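Local structure of FKBP-type peptidyl-prolyl cis-trans isomerase fkpA (Escherichia coli, 1Q6H) at the interface of chains A and B. The protein catalyses the cis-trans isomerisation of proline peptide bonds, speeding protein folding in the periplasm, and also acts as a chaperone. Sequence-based numbering; all coordinates share one arbitrary frame. Chains: chain A/B, FKBP-type peptidyl-prolyl cis-trans isomerase fkpA.

The interface of chains A and B. Residues chain A 31, 58, 62; chain B 32, 35-36, 39, 54-55.
The backbone oxygen B:Gly32 O faces the rim of the A:Phe62 ring in the ring plane, 3.8 Å from CD1, while it lies 3.1 Å from B:Glu36 N four residues on, as expected of the backbone of helix 19-43. The patch belongs to the two-fold interface between the helical N-terminal regions of this FKBP-family protein, probably the dimer contact, and each contact recurs with the chains exchanged. A:Phe62, at the end of helix 51-62, provides most of chain A's share of the buried surface, reaching between helices 19-43 and 51-62 of chain B. Its CG lies anti to the backbone N (chi1 -163°), which carries the ring across to chain B, with CZ towards B:Leu39 and B:Leu54. The selenomethionine B:Met35 crosses the phenylalanine at about a right angle: its chain is bent about the CG-SE bond (chi3 54°) and brings the terminal methyl CE over one face, 3.9 Å from the ring centroid, in a CH-pi contact displaced towards the rim. B:Met35 CB meets the ring's CE1 nearer the main chain. On the same side of the ring plane, B:Ile55 places CG1 3.5 Å from CD2 of A:Phe62, the two side chains running past each other in opposite directions. Beyond the rim at CZ, B:Leu54 CD2 approaches to 3.6 Å from that side, whereas B:Leu39 CD1 comes from the opposite side of the plane at 3.7 Å. An alanine in place of A:Phe62 is likely to leave a gap between the two chain B helices, with the B:Met35 methyl deprived of its aromatic face and free to swing. The selenium of B:Met35 is packed in turn by A:Val58, whose CG1 lies 3.8 Å from SE and also borders the B:Ile55 CD1 methyl. From helix 19-43 of chain A, A:Leu31 offers CD1 to CG of B:Met35, a looser contact that links this residue to a second helix of the partner.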
loop_
_atom_site.group_PDB
_atom_site.type_symbol
_atom_site.label_atom_id
_atom_site.label_comp_id
_atom_site.label_asym_id
_atom_site.label_seq_id
_atom_site.Cartn_x
_atom_site.Cartn_y
_atom_site.Cartn_z
ATOM N N LEU A 31 13.631 8.880 3.224
ATOM C CA LEU A 31 13.663 7.800 2.238
ATOM C C LEU A 31 14.769 6.790 2.479
ATOM O O LEU A 31 14.564 5.595 2.348
ATOM C CB LEU A 31 13.769 8.371 0.836
ATOM C CG LEU A 31 12.504 9.114 0.394
ATOM C CD1 LEU A 31 12.732 9.966 -0.843
ATOM C CD2 LEU A 31 11.359 8.153 0.139
ATOM N N VAL A 58 20.287 3.970 -6.959
ATOM C CA VAL A 58 19.665 5.252 -6.673
ATOM C C VAL A 58 20.321 6.340 -7.509
ATOM O O VAL A 58 19.641 7.122 -8.196
ATOM C CB VAL A 58 19.780 5.653 -5.189
ATOM C CG1 VAL A 58 19.144 7.027 -4.974
ATOM C CG2 VAL A 58 19.163 4.585 -4.289
ATOM N N PHE A 62 18.623 8.351 -10.621
ATOM C CA PHE A 62 18.356 9.758 -10.344
ATOM C C PHE A 62 18.975 10.608 -11.469
ATOM O O PHE A 62 18.535 11.722 -11.762
ATOM C CB PHE A 62 18.940 10.112 -8.986
ATOM C CG PHE A 62 18.405 11.366 -8.399
ATOM C CD1 PHE A 62 17.042 11.534 -8.198
ATOM C CD2 PHE A 62 19.262 12.384 -8.041
ATOM C CE1 PHE A 62 16.550 12.701 -7.649
ATOM C CE2 PHE A 62 18.768 13.568 -7.478
ATOM C CZ PHE A 62 17.412 13.718 -7.288
ATOM N N GLY B 32 15.390 5.833 -6.869
ATOM C CA GLY B 32 15.833 6.985 -7.649
ATOM C C GLY B 32 14.739 7.519 -8.585
ATOM O O GLY B 32 14.514 8.734 -8.729
HETATM N N MSE B 35 12.090 9.460 -6.609
HETATM C CA MSE B 35 12.517 10.787 -6.271
HETATM C C MSE B 35 12.389 11.741 -7.472
HETATM O O MSE B 35 11.895 12.858 -7.334
HETATM C CB MSE B 35 13.988 10.742 -5.782
HETATM C CG MSE B 35 14.239 9.890 -4.501
HETATM SE SE MSE B 35 16.084 9.165 -4.282
HETATM C CE MSE B 35 17.078 10.828 -4.438
ATOM N N GLU B 36 12.813 11.293 -8.648
ATOM C CA GLU B 36 12.731 12.104 -9.850
ATOM C C GLU B 36 11.275 12.449 -10.145
ATOM O O GLU B 36 10.938 13.593 -10.481
ATOM C CB GLU B 36 13.363 11.395 -11.042
ATOM C CG GLU B 36 14.137 12.340 -11.955
ATOM C CD GLU B 36 14.210 11.868 -13.382
ATOM O OE1 GLU B 36 14.119 10.644 -13.598
ATOM O OE2 GLU B 36 14.345 12.728 -14.283
ATOM N N LEU B 39 10.183 15.103 -7.781
ATOM C CA LEU B 39 10.700 16.410 -8.177
ATOM C C LEU B 39 9.819 16.993 -9.271
ATOM O O LEU B 39 9.524 18.175 -9.287
ATOM C CB LEU B 39 12.146 16.332 -8.664
ATOM C CG LEU B 39 13.249 16.012 -7.670
ATOM C CD1 LEU B 39 14.563 15.804 -8.388
ATOM C CD2 LEU B 39 13.405 17.118 -6.629
ATOM N N LEU B 54 19.081 16.304 -1.609
ATOM C CA LEU B 54 18.184 15.161 -1.591
ATOM C C LEU B 54 18.984 13.843 -1.620
ATOM O O LEU B 54 18.768 12.927 -0.813
ATOM C CB LEU B 54 17.244 15.258 -2.772
ATOM C CG LEU B 54 16.304 14.096 -2.975
ATOM C CD1 LEU B 54 15.407 13.952 -1.783
ATOM C CD2 LEU B 54 15.488 14.295 -4.247
ATOM N N ILE B 55 19.944 13.763 -2.525
ATOM C CA ILE B 55 20.759 12.561 -2.631
ATOM C C ILE B 55 21.613 12.349 -1.372
ATOM O O ILE B 55 21.740 11.221 -0.901
ATOM C CB ILE B 55 21.628 12.631 -3.909
ATOM C CG1 ILE B 55 20.994 11.775 -5.007
ATOM C CG2 ILE B 55 23.039 12.139 -3.667
ATOM C CD1 ILE B 55 21.503 10.320 -5.041
#